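Local coordinates for protein beta-N-acetylhexosaminidase (Beutenbergia cavernae, PDB 5BU9) that probably hydrolyses terminal non-reducing N-acetyl-D-hexosamine residues from N-acetyl-beta-D-hexosaminides, as a glycoside hydrolase of family 3, at residues 43-48 with 85-90; 92-97 with 115-120; 98-103 with 156-161; 127-132 with 168-173. All blocks are in the same frame, centred on the assembly; numbering follows the deposited sequence.

Contact 1 (43-48 with 85-90)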
loop_
_atom_site.group_PDB
_atom_site.type_symbol
_atom_site.label_atom_id
_atom_site.label_comp_id
_atom_site.label_asym_id
_atom_site.label_seq_id
_atom_site.Cartn_x
_atom_site.Cartn_y
_atom_site.Cartn_z
ATOM N N ALA A 43 8.376 -8.173 4.057
ATOM C CA ALA A 43 7.901 -8.982 2.927
ATOM C C ALA A 43 8.024 -10.467 3.193
ATOM O O ALA A 43 8.752 -10.877 4.090
ATOM C CB ALA A 43 8.667 -8.646 1.666
ATOM N N GLY A 44 7.337 -11.264 2.378
ATOM C CA GLY A 44 7.430 -12.717 2.429
ATOM C C GLY A 44 6.415 -13.420 3.311
ATOM O O GLY A 44 5.261 -13.012 3.369
ATOM N N ARG A 45 6.834 -14.497 3.971
ATOM C CA ARG A 45 6.007 -15.207 4.955
ATOM C C ARG A 45 6.981 -15.547 6.072
ATOM O O ARG A 45 7.981 -16.237 5.873
ATOM C CB ARG A 45 5.295 -16.478 4.390
ATOM C CG ARG A 45 4.314 -16.245 3.164
ATOM C CD ARG A 45 3.085 -15.332 3.468
ATOM N NE ARG A 45 2.157 -15.190 2.330
ATOM C CZ ARG A 45 2.108 -14.156 1.467
ATOM N NH1 ARG A 45 1.232 -14.168 0.456
ATOM N NH2 ARG A 45 2.920 -13.105 1.581
ATOM N N SER A 46 6.724 -14.970 7.231
ATOM C CA SER A 46 7.529 -15.222 8.402
ATOM C C SER A 46 6.731 -15.973 9.440
ATOM O O SER A 46 5.561 -15.674 9.687
ATOM C CB SER A 46 8.039 -13.925 8.999
ATOM O OG SER A 46 8.747 -14.219 10.178
ATOM N N ASN A 47 7.381 -16.949 10.050
ATOM C CA ASN A 47 6.788 -17.746 11.113
ATOM C C ASN A 47 7.527 -17.480 12.414
ATOM O O ASN A 47 7.383 -18.229 13.379
ATOM C CB ASN A 47 6.870 -19.233 10.767
ATOM C CG ASN A 47 5.765 -20.047 11.388
ATOM O OD1 ASN A 47 4.589 -19.675 11.302
ATOM N ND2 ASN A 47 6.130 -21.190 11.999
ATOM N N ALA A 48 8.344 -16.433 12.443
ATOM C CA ALA A 48 9.252 -16.268 13.573
ATOM C C ALA A 48 8.489 -15.845 14.837
ATOM O O ALA A 48 8.887 -16.186 15.940
ATOM C CB ALA A 48 10.344 -15.278 13.242
ATOM N N VAL A 85 -2.896 -14.303 2.399
ATOM C CA VAL A 85 -1.959 -13.173 2.509
ATOM C C VAL A 85 -1.794 -12.768 3.979
ATOM O O VAL A 85 -2.501 -11.897 4.508
ATOM C CB VAL A 85 -2.404 -11.952 1.650
ATOM C CG1 VAL A 85 -1.383 -10.797 1.782
ATOM C CG2 VAL A 85 -2.557 -12.333 0.152
ATOM N N GLN A 86 -0.866 -13.429 4.648
ATOM C CA GLN A 86 -0.574 -13.104 6.036
ATOM C C GLN A 86 0.932 -13.235 6.197
ATOM O O GLN A 86 1.448 -14.344 6.334
ATOM C CB GLN A 86 -1.336 -14.027 7.016
ATOM C CG GLN A 86 -1.158 -13.598 8.502
ATOM C CD GLN A 86 -1.833 -14.517 9.494
ATOM O OE1 GLN A 86 -2.838 -15.158 9.182
ATOM N NE2 GLN A 86 -1.284 -14.584 10.716
ATOM N N VAL A 87 1.650 -12.118 6.121
ATOM C CA VAL A 87 3.097 -12.204 6.126
ATOM C C VAL A 87 3.576 -12.670 7.507
ATOM O O VAL A 87 4.528 -13.428 7.616
ATOM C CB VAL A 87 3.748 -10.869 5.757
ATOM C CG1 VAL A 87 5.254 -10.934 6.078
ATOM C CG2 VAL A 87 3.491 -10.510 4.264
ATOM N N LEU A 88 2.916 -12.207 8.562
ATOM C CA LEU A 88 3.424 -12.443 9.911
ATOM C C LEU A 88 2.600 -13.516 10.609
ATOM O O LEU A 88 1.404 -13.342 10.903
ATOM C CB LEU A 88 3.435 -11.136 10.714
ATOM C CG LEU A 88 4.376 -10.066 10.126
ATOM C CD1 LEU A 88 4.287 -8.754 10.900
ATOM C CD2 LEU A 88 5.831 -10.567 10.056
ATOM N N ARG A 89 3.264 -14.621 10.891
ATOM C CA ARG A 89 2.610 -15.786 11.452
ATOM C C ARG A 89 3.479 -16.338 12.563
ATOM O O ARG A 89 4.621 -15.915 12.701
ATOM C CB ARG A 89 2.365 -16.836 10.351
ATOM C CG ARG A 89 1.073 -17.629 10.515
ATOM C CD ARG A 89 1.039 -18.830 9.593
ATOM N NE ARG A 89 1.338 -18.437 8.219
ATOM C CZ ARG A 89 0.448 -17.899 7.386
ATOM N NH1 ARG A 89 0.802 -17.573 6.132
ATOM N NH2 ARG A 89 -0.802 -17.698 7.812
ATOM N N GLY A 90 2.950 -17.264 13.365
ATOM C CA GLY A 90 3.767 -17.932 14.361
ATOM C C GLY A 90 3.445 -17.509 15.783
ATOM O O GLY A 90 2.352 -16.995 16.029
#

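Contact 2 (92-97 with 115-120)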
loop_
_atom_site.group_PDB
_atom_site.type_symbol
_atom_site.label_atom_id
_atom_site.label_comp_id
_atom_site.label_asym_id
_atom_site.label_seq_id
_atom_site.Cartn_x
_atom_site.Cartn_y
_atom_site.Cartn_z
ATOM N N GLY A 92 2.490 -15.866 18.973
ATOM C CA GLY A 92 1.902 -14.569 19.288
ATOM C C GLY A 92 1.010 -13.987 18.198
ATOM O O GLY A 92 0.384 -12.949 18.395
ATOM N N PHE A 93 0.961 -14.645 17.039
ATOM C CA PHE A 93 0.093 -14.211 15.939
ATOM C C PHE A 93 -1.083 -15.157 15.757
ATOM O O PHE A 93 -0.900 -16.389 15.729
ATOM C CB PHE A 93 0.873 -14.128 14.619
ATOM C CG PHE A 93 1.797 -12.939 14.519
ATOM C CD1 PHE A 93 1.288 -11.650 14.424
ATOM C CD2 PHE A 93 3.177 -13.115 14.477
ATOM C CE1 PHE A 93 2.143 -10.541 14.331
ATOM C CE2 PHE A 93 4.042 -12.019 14.368
ATOM C CZ PHE A 93 3.516 -10.728 14.300
ATOM N N SER A 94 -2.283 -14.595 15.631
ATOM C CA SER A 94 -3.468 -15.366 15.234
ATOM C C SER A 94 -3.296 -15.998 13.849
ATOM O O SER A 94 -2.496 -15.521 13.047
ATOM C CB SER A 94 -4.701 -14.471 15.230
ATOM O OG SER A 94 -4.851 -13.900 16.511
ATOM N N ASP A 95 -4.020 -17.081 13.574
ATOM C CA ASP A 95 -4.165 -17.549 12.196
ATOM C C ASP A 95 -5.419 -16.864 11.676
ATOM O O ASP A 95 -6.535 -17.283 11.976
ATOM C CB ASP A 95 -4.264 -19.085 12.088
ATOM C CG ASP A 95 -2.938 -19.801 12.428
ATOM O OD1 ASP A 95 -1.873 -19.397 11.898
ATOM O OD2 ASP A 95 -2.957 -20.776 13.224
ATOM N N ILE A 96 -5.210 -15.801 10.906
ATOM C CA ILE A 96 -6.271 -14.945 10.418
ATOM C C ILE A 96 -6.951 -15.594 9.212
ATOM O O ILE A 96 -6.279 -15.993 8.291
ATOM C CB ILE A 96 -5.710 -13.581 10.055
ATOM C CG1 ILE A 96 -4.900 -13.013 11.228
ATOM C CG2 ILE A 96 -6.829 -12.647 9.697
ATOM C CD1 ILE A 96 -4.156 -11.693 10.887
ATOM N N PRO A 97 -8.293 -15.699 9.228
ATOM C CA PRO A 97 -9.033 -16.290 8.101
ATOM C C PRO A 97 -8.941 -15.444 6.822
ATOM O O PRO A 97 -8.491 -14.303 6.891
ATOM C CB PRO A 97 -10.484 -16.359 8.624
ATOM C CG PRO A 97 -10.521 -15.544 9.872
ATOM C CD PRO A 97 -9.148 -15.476 10.405
ATOM N N THR A 115 -9.273 -6.042 15.996
ATOM C CA THR A 115 -8.615 -5.337 17.091
ATOM C C THR A 115 -7.512 -6.231 17.669
ATOM O O THR A 115 -6.391 -5.791 17.952
ATOM C CB THR A 115 -9.611 -4.960 18.194
ATOM O OG1 THR A 115 -10.660 -4.171 17.632
ATOM C CG2 THR A 115 -8.916 -4.186 19.312
ATOM N N THR A 116 -7.845 -7.499 17.844
ATOM C CA THR A 116 -6.892 -8.482 18.316
ATOM C C THR A 116 -5.732 -8.592 17.332
ATOM O O THR A 116 -4.577 -8.509 17.742
ATOM C CB THR A 116 -7.560 -9.839 18.499
ATOM O OG1 THR A 116 -8.661 -9.690 19.400
ATOM C CG2 THR A 116 -6.577 -10.871 19.042
ATOM N N TRP A 117 -6.038 -8.754 16.040
ATOM C CA TRP A 117 -4.996 -8.921 15.002
ATOM C C TRP A 117 -4.094 -7.703 14.974
ATOM O O TRP A 117 -2.874 -7.808 14.879
ATOM C CB TRP A 117 -5.622 -9.136 13.621
ATOM C CG TRP A 117 -6.507 -10.315 13.606
ATOM C CD1 TRP A 117 -6.429 -11.396 14.434
ATOM C CD2 TRP A 117 -7.641 -10.539 12.757
ATOM N NE1 TRP A 117 -7.437 -12.285 14.147
ATOM C CE2 TRP A 117 -8.198 -11.780 13.125
ATOM C CE3 TRP A 117 -8.237 -9.814 11.725
ATOM C CZ2 TRP A 117 -9.313 -12.320 12.480
ATOM C CZ3 TRP A 117 -9.345 -10.343 11.095
ATOM C CH2 TRP A 117 -9.874 -11.580 11.477
ATOM N N GLY A 118 -4.708 -6.534 15.070
ATOM C CA GLY A 118 -3.956 -5.294 15.142
ATOM C C GLY A 118 -3.010 -5.185 16.325
ATOM O O GLY A 118 -1.896 -4.678 16.163
ATOM N N ALA A 119 -3.448 -5.658 17.501
ATOM C CA ALA A 119 -2.644 -5.592 18.728
ATOM C C ALA A 119 -1.347 -6.414 18.572
ATOM O O ALA A 119 -0.278 -6.034 19.063
ATOM C CB ALA A 119 -3.459 -6.087 19.936
ATOM N N GLU A 120 -1.464 -7.540 17.872
ATOM C CA GLU A 120 -0.335 -8.404 17.584
ATOM C C GLU A 120 0.604 -7.676 16.630
ATOM O O GLU A 120 1.808 -7.675 16.833
ATOM C CB GLU A 120 -0.818 -9.730 16.989
ATOM C CG GLU A 120 -1.834 -10.482 17.860
ATOM C CD GLU A 120 -2.553 -11.603 17.101
ATOM O OE1 GLU A 120 -2.413 -11.674 15.861
ATOM O OE2 GLU A 120 -3.270 -12.408 17.739
#

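Contact 3 (98-103 with 156-161)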
loop_
_atom_site.group_PDB
_atom_site.type_symbol
_atom_site.label_atom_id
_atom_site.label_comp_id
_atom_site.label_asym_id
_atom_site.label_seq_id
_atom_site.Cartn_x
_atom_site.Cartn_y
_atom_site.Cartn_z
ATOM N N THR A 98 -9.325 -16.013 5.676
ATOM C CA THR A 98 -9.385 -15.280 4.410
ATOM C C THR A 98 -10.357 -14.125 4.609
ATOM O O THR A 98 -11.244 -14.222 5.461
ATOM C CB THR A 98 -9.877 -16.169 3.233
ATOM O OG1 THR A 98 -11.214 -16.620 3.501
ATOM C CG2 THR A 98 -8.986 -17.386 3.048
ATOM N N ALA A 99 -10.180 -13.039 3.851
ATOM C CA ALA A 99 -11.129 -11.935 3.877
ATOM C C ALA A 99 -12.519 -12.443 3.513
ATOM O O ALA A 99 -13.526 -11.896 3.969
ATOM C CB ALA A 99 -10.699 -10.805 2.918
ATOM N N LEU A 100 -12.586 -13.495 2.695
ATOM C CA LEU A 100 -13.899 -13.995 2.272
ATOM C C LEU A 100 -14.623 -14.547 3.494
ATOM O O LEU A 100 -15.797 -14.217 3.727
ATOM C CB LEU A 100 -13.779 -15.059 1.175
ATOM C CG LEU A 100 -15.112 -15.670 0.734
ATOM C CD1 LEU A 100 -16.101 -14.597 0.285
ATOM C CD2 LEU A 100 -14.903 -16.703 -0.362
ATOM N N ASP A 101 -13.915 -15.367 4.278
ATOM C CA ASP A 101 -14.435 -15.846 5.573
ATOM C C ASP A 101 -14.764 -14.670 6.498
ATOM O O ASP A 101 -15.818 -14.653 7.122
ATOM C CB ASP A 101 -13.435 -16.774 6.258
ATOM C CG ASP A 101 -13.402 -18.159 5.645
ATOM O OD1 ASP A 101 -14.280 -18.488 4.826
ATOM O OD2 ASP A 101 -12.492 -18.926 5.989
ATOM N N GLN A 102 -13.878 -13.672 6.555
ATOM C CA GLN A 102 -14.141 -12.483 7.367
ATOM C C GLN A 102 -15.452 -11.812 6.928
ATOM O O GLN A 102 -16.201 -11.290 7.753
ATOM C CB GLN A 102 -12.974 -11.495 7.281
ATOM C CG GLN A 102 -11.672 -11.958 7.947
ATOM C CD GLN A 102 -10.511 -11.009 7.669
ATOM O OE1 GLN A 102 -10.653 -9.781 7.743
ATOM N NE2 GLN A 102 -9.366 -11.571 7.320
ATOM N N GLY A 103 -15.735 -11.840 5.628
ATOM C CA GLY A 103 -16.979 -11.289 5.109
ATOM C C GLY A 103 -18.266 -11.959 5.596
ATOM O O GLY A 103 -19.344 -11.394 5.476
ATOM N N PHE A 156 -13.943 -9.434 0.369
ATOM C CA PHE A 156 -14.876 -9.574 1.490
ATOM C C PHE A 156 -16.253 -10.011 0.988
ATOM O O PHE A 156 -17.059 -10.516 1.752
ATOM C CB PHE A 156 -14.995 -8.267 2.274
ATOM C CG PHE A 156 -13.839 -7.990 3.217
ATOM C CD1 PHE A 156 -13.769 -8.616 4.461
ATOM C CD2 PHE A 156 -12.849 -7.069 2.876
ATOM C CE1 PHE A 156 -12.727 -8.352 5.342
ATOM C CE2 PHE A 156 -11.796 -6.800 3.745
ATOM C CZ PHE A 156 -11.735 -7.443 4.985
ATOM N N GLY A 157 -16.506 -9.839 -0.302
ATOM C CA GLY A 157 -17.819 -10.104 -0.873
ATOM C C GLY A 157 -17.958 -9.543 -2.295
ATOM O O GLY A 157 -16.967 -9.212 -2.936
ATOM N N TYR A 158 -19.190 -9.408 -2.769
ATOM C CA TYR A 158 -19.463 -9.309 -4.199
ATOM C C TYR A 158 -20.343 -8.118 -4.523
ATOM O O TYR A 158 -20.912 -8.032 -5.601
ATOM C CB TYR A 158 -20.115 -10.607 -4.682
ATOM C CG TYR A 158 -19.274 -11.776 -4.273
ATOM C CD1 TYR A 158 -18.118 -12.071 -4.962
ATOM C CD2 TYR A 158 -19.589 -12.541 -3.157
ATOM C CE1 TYR A 158 -17.290 -13.111 -4.584
ATOM C CE2 TYR A 158 -18.757 -13.595 -2.766
ATOM C CZ TYR A 158 -17.610 -13.866 -3.486
ATOM O OH TYR A 158 -16.779 -14.896 -3.136
ATOM N N ASP A 159 -20.454 -7.215 -3.556
ATOM C CA ASP A 159 -21.151 -5.943 -3.726
ATOM C C ASP A 159 -20.564 -4.872 -2.797
ATOM O O ASP A 159 -19.877 -5.181 -1.803
ATOM C CB ASP A 159 -22.647 -6.104 -3.451
ATOM C CG ASP A 159 -22.922 -6.712 -2.092
ATOM O OD1 ASP A 159 -22.902 -5.965 -1.082
ATOM O OD2 ASP A 159 -23.135 -7.945 -2.042
ATOM N N ALA A 160 -20.844 -3.613 -3.118
ATOM C CA ALA A 160 -20.229 -2.497 -2.416
ATOM C C ALA A 160 -20.624 -2.455 -0.940
ATOM O O ALA A 160 -19.823 -2.062 -0.099
ATOM C CB ALA A 160 -20.585 -1.201 -3.091
ATOM N N GLU A 161 -21.842 -2.870 -0.612
ATOM C CA GLU A 161 -22.301 -2.725 0.763
ATOM C C GLU A 161 -21.619 -3.735 1.705
ATOM O O GLU A 161 -21.180 -3.386 2.794
ATOM C CB GLU A 161 -23.816 -2.868 0.836
ATOM C CG GLU A 161 -24.378 -2.634 2.236
ATOM C CD GLU A 161 -25.736 -3.311 2.468
ATOM O OE1 GLU A 161 -26.292 -3.901 1.506
ATOM O OE2 GLU A 161 -26.246 -3.252 3.621
#

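Contact 4 (127-132 with 168-173)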
loop_
_atom_site.group_PDB
_atom_site.type_symbol
_atom_site.label_atom_id
_atom_site.label_comp_id
_atom_site.label_asym_id
_atom_site.label_seq_id
_atom_site.Cartn_x
_atom_site.Cartn_y
_atom_site.Cartn_z
ATOM N N ASN A 127 3.054 -0.504 12.261
ATOM C CA ASN A 127 2.038 0.537 12.470
ATOM C C ASN A 127 1.227 0.813 11.214
ATOM O O ASN A 127 0.386 1.696 11.211
ATOM C CB ASN A 127 2.658 1.851 12.974
ATOM C CG ASN A 127 3.761 2.372 12.067
ATOM O OD1 ASN A 127 3.797 2.081 10.868
ATOM N ND2 ASN A 127 4.693 3.120 12.650
ATOM N N LEU A 128 1.487 0.070 10.139
ATOM C CA LEU A 128 0.668 0.229 8.949
ATOM C C LEU A 128 0.376 -1.136 8.354
ATOM O O LEU A 128 1.297 -1.931 8.141
ATOM C CB LEU A 128 1.357 1.135 7.919
ATOM C CG LEU A 128 0.483 1.472 6.714
ATOM C CD1 LEU A 128 -0.767 2.270 7.162
ATOM C CD2 LEU A 128 1.286 2.240 5.672
ATOM N N ASN A 129 -0.907 -1.419 8.121
ATOM C CA ASN A 129 -1.311 -2.657 7.440
ATOM C C ASN A 129 -1.713 -2.343 5.994
ATOM O O ASN A 129 -2.565 -1.485 5.757
ATOM C CB ASN A 129 -2.469 -3.332 8.196
ATOM C CG ASN A 129 -2.664 -4.804 7.814
ATOM O OD1 ASN A 129 -1.956 -5.336 6.972
ATOM N ND2 ASN A 129 -3.641 -5.472 8.459
ATOM N N LEU A 130 -1.104 -3.028 5.028
ATOM C CA LEU A 130 -1.554 -2.899 3.638
ATOM C C LEU A 130 -2.782 -3.805 3.439
ATOM O O LEU A 130 -2.723 -4.891 2.828
ATOM C CB LEU A 130 -0.416 -3.228 2.643
ATOM C CG LEU A 130 0.915 -2.499 2.860
ATOM C CD1 LEU A 130 1.829 -2.709 1.655
ATOM C CD2 LEU A 130 0.723 -1.001 3.110
ATOM N N ALA A 131 -3.902 -3.323 3.966
ATOM C CA ALA A 131 -5.181 -4.038 4.005
ATOM C C ALA A 131 -6.116 -3.024 4.663
ATOM O O ALA A 131 -5.628 -2.136 5.326
ATOM C CB ALA A 131 -5.070 -5.355 4.826
ATOM N N PRO A 132 -7.447 -3.148 4.515
ATOM C CA PRO A 132 -8.195 -4.227 3.872
ATOM C C PRO A 132 -8.318 -4.068 2.361
ATOM O O PRO A 132 -8.296 -2.960 1.839
ATOM C CB PRO A 132 -9.568 -4.118 4.530
ATOM C CG PRO A 132 -9.729 -2.592 4.740
ATOM C CD PRO A 132 -8.344 -2.100 5.058
ATOM N N ASN A 168 -14.484 -1.825 6.500
ATOM C CA ASN A 168 -14.468 -0.675 7.408
ATOM C C ASN A 168 -14.426 -1.137 8.866
ATOM O O ASN A 168 -13.873 -0.450 9.728
ATOM C CB ASN A 168 -15.680 0.237 7.185
ATOM C CG ASN A 168 -15.561 1.055 5.927
ATOM O OD1 ASN A 168 -14.480 1.146 5.338
ATOM N ND2 ASN A 168 -16.673 1.658 5.500
ATOM N N ALA A 169 -15.019 -2.300 9.123
ATOM C CA ALA A 169 -15.004 -2.893 10.444
ATOM C C ALA A 169 -13.563 -3.289 10.739
ATOM O O ALA A 169 -13.035 -2.989 11.804
ATOM C CB ALA A 169 -15.911 -4.076 10.500
ATOM N N PHE A 170 -12.923 -3.920 9.752
ATOM C CA PHE A 170 -11.534 -4.387 9.876
ATOM C C PHE A 170 -10.631 -3.184 10.161
ATOM O O PHE A 170 -9.841 -3.212 11.087
ATOM C CB PHE A 170 -11.137 -5.155 8.592
ATOM C CG PHE A 170 -9.682 -5.605 8.507
ATOM C CD1 PHE A 170 -8.683 -4.733 8.079
ATOM C CD2 PHE A 170 -9.341 -6.933 8.733
ATOM C CE1 PHE A 170 -7.373 -5.156 7.941
ATOM C CE2 PHE A 170 -8.033 -7.359 8.590
ATOM C CZ PHE A 170 -7.038 -6.463 8.194
ATOM N N SER A 171 -10.796 -2.123 9.384
ATOM C CA SER A 171 -10.015 -0.904 9.555
ATOM C C SER A 171 -10.207 -0.344 10.961
ATOM O O SER A 171 -9.239 0.016 11.634
ATOM C CB SER A 171 -10.409 0.159 8.498
ATOM O OG SER A 171 -9.973 -0.190 7.197
ATOM N N ALA A 172 -11.460 -0.281 11.404
ATOM C CA ALA A 172 -11.775 0.279 12.724
ATOM C C ALA A 172 -11.057 -0.452 13.875
ATOM O O ALA A 172 -10.530 0.194 14.786
ATOM C CB ALA A 172 -13.268 0.280 12.944
ATOM N N GLY A 173 -11.023 -1.786 13.837
ATOM C CA GLY A 173 -10.347 -2.552 14.875
ATOM C C GLY A 173 -8.835 -2.380 14.820
ATOM O O GLY A 173 -8.137 -2.333 15.827
#

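Contact 1 (43-48 with 85-90)
Ser-46 and Leu-88 form an isolated parallel beta bridge between two loop-like segments: 43-48, which leaves barrel strand 39-43 toward helix 50-61, and the segment 85-90, which begins on the short strand 85-86. Two backbone bonds define the bridge. Ser-46 N donates to Val-87 O over 2.7 Å, and Arg-89 N to Ser-46 O over 2.8 Å. The first of these is nearly straight, 171° at the hydrogen. The two methyls of Val-87 straddle a carbonyl: CG2 lies 3.2 Å from Gly-44 O and CG1 3.4 Å from the same Gly-44 O. That oxygen is also gripped by its own neighbour, since Arg-45 NH2 donates to Gly-44 O at 2.9 Å from above the carbonyl plane. The arginine chain bends at chi2 (-63°), and this puts Arg-45 CD beside the other segment, 3.4 Å from Gln-86 O. An alanine in place of Val-87 would keep CB near the Gly-44 carbonyl but would probably leave a gap where the two methyls stood, and Arg-45 NH2 without its CG2 neighbour. Outside the pair, Val-87 also packs on Ala-21 and on Thr-78 and Asp-79 of strand 75-82. The bridge rests on backbone atoms alone, whereas the nearby arginines, with Arg-45 NE 4.7 Å from Arg-89 NH1, carry like charges that may repel mildly.

Contact 2 (92-97 with 115-120)
Ser-94 and Glu-120 are matched by their torsions: the serine OG stands anti to its carbonyl carbon and beside its own backbone N (chi1 -57°), while the glutamate runs extended beyond CG (chi2 166°), which carries CD out to Ser-94; the two carboxylate oxygens there meet the serine N and OG. Ser-94 N donates to Glu-120 OE1 at 2.9 Å, reaching it from above the carboxylate plane. The hydroxyl serves the other oxygen, with Ser-94 OG to Glu-120 OE2 modelled at a very short 2.5 Å. With a bond to each oxygen the carboxylate is probably restrained from turning, though the short O-O distance is doubtful in detail. Its aliphatic stem is lined as well: Phe-93 CD1 lies 3.8 Å from Glu-120 CB, the phenyl ring standing nearly perpendicular to the carboxylate.

A greasy half adjoins this polar one. Ile-96 CG2 lies over one face of the Trp-117 indole, in a CH-pi contact 3.5 Å from the centroid of the six-membered ring and only 3° off the normal. Ile-96 CG1 is about equally far from the atoms of the five-membered ring, 3.9 Å from Trp-117 CD1, while Ile-96 CD1 reaches toward the tryptophan CG and CB. Pro-97 CD approaches obliquely, 3.8 Å from Trp-117 CZ2, and Ser-94 OG comes to the indole edge, 3.6 Å from Trp-117 CD1.

Loop 92-97 is thereby fastened to helix 107-123 of the barrel's outer layer. Gln-86 holds the loop from the sheet side through Ser-94 O and Ile-96 N, while Phe-93 reaches helix 50-61 and, like Ile-96, packs on Gln-80 of strand 75-82.

Contact 3 (98-103 with 156-161)
Phe-156, the first residue of 156-161, carries most of the contact by offering its ring to the short helix 99-102. Ala-99 CB sits over the centre of one face, 3.9 Å from the ring centroid and 7° off the normal, a CH-pi contact. The rim meets polar atoms: Phe-156 CD1 lies 3.3 Å from Ala-99 O, and Phe-156 CE1 is met near the ring plane by Gln-102 OE1 at 3.5 Å. The Gln-102 amide is held from its other end, NE2 donating to Pro-97 O and Glu-81 O. Phe-156 O receives a CA-H...O contact from Gly-103 CA at 3.4 Å, where a beta carbon on that glycine would clash. After Gly-157 the Tyr-158 side chain crosses that of Leu-100 at about a right angle, Tyr-158 OH 3.5 Å from Leu-100 CD1; the hydroxyl also makes a weak hydrogen bond with Glu-155. Asp-159 then caps helix 160-176, much as Thr-98 caps helix 99-102. No conventional hydrogen bond joins the segments; ring packing and the one CA-H...O contact do. Around them, Phe-156 also packs on Leu-110 of helix 107-123, on His-166 and Ala-167 of helix 160-176, and on Pro-132 in the loop after strand 128-129.

Contact 4 (127-132 with 168-173)
Phe-170 and Pro-132 form the close-packed part of a small contact whose touching residues are all buried, between helix 160-176 and the chain that leaves strand 128-129. With CG anti to the backbone N (chi1 175°), the phenylalanine extends toward the strand segment, and three residues line the CD1-CE1-CZ side of its ring. Pro-132 CB lies 3.7 Å from Phe-170 CD1, the two side chains sliding past each other in opposite directions. Ala-131 CB comes obliquely to Phe-170 CE1 at 3.9 Å. At the edge, near the ring plane, Asn-129 ND2 is 3.5 Å from Phe-170 CZ; the amide's OD1 meanwhile accepts from Gln-80 N, which helps fix its rotation. A cis peptide joins Ala-131 to Pro-132, and the proline ring also meets the next helix residue, with Pro-132 CD 3.3 Å from Ser-171 OG. That hydroxyl is satisfied by Thr-181 OG1. An alanine at Phe-170 would probably open a gap between helix and strand, leaving Pro-132, Ala-131 and the Asn-129 amide without the ring they lean on.

The loose side begins two residues earlier on the helix. Asn-168 is partly exposed, turned away from the strand segment, and weakly bonded through ND2 to Ala-219 O, adding almost nothing to the interface.

Strand 128-129 runs parallel between strands 75-82 and 180-186, and helix 160-176 leads into the latter, so the contact lies within a beta-alpha-beta crossover of the TIM barrel. Trp-117 of helix 107-123 packs against Phe-170 from the neighbouring helix.

Overall arrangement
The four contacts illustrate how chemistry follows position in a TIM barrel. Contact 4 is the fully buried one, mainly apolar and without a hydrogen bond between its segments; contacts 1, 2 and 3 are partly buried and lie farther from the centre of the chain. Contact 1 joins loop backbones, contact 2 mixes a carboxylate grip with an aromatic face, and contact 3 depends on ring packing. Contacts 3 and 4 share helix 160-176, while contacts 1 and 4 reach the same sheet. Gln-102 ties contact 3 to contact 2, and Phe-156 on Pro-132 ties it to contact 4. Contacts 1 and 3 do not touch, their nearest atoms being about 7 Å apart.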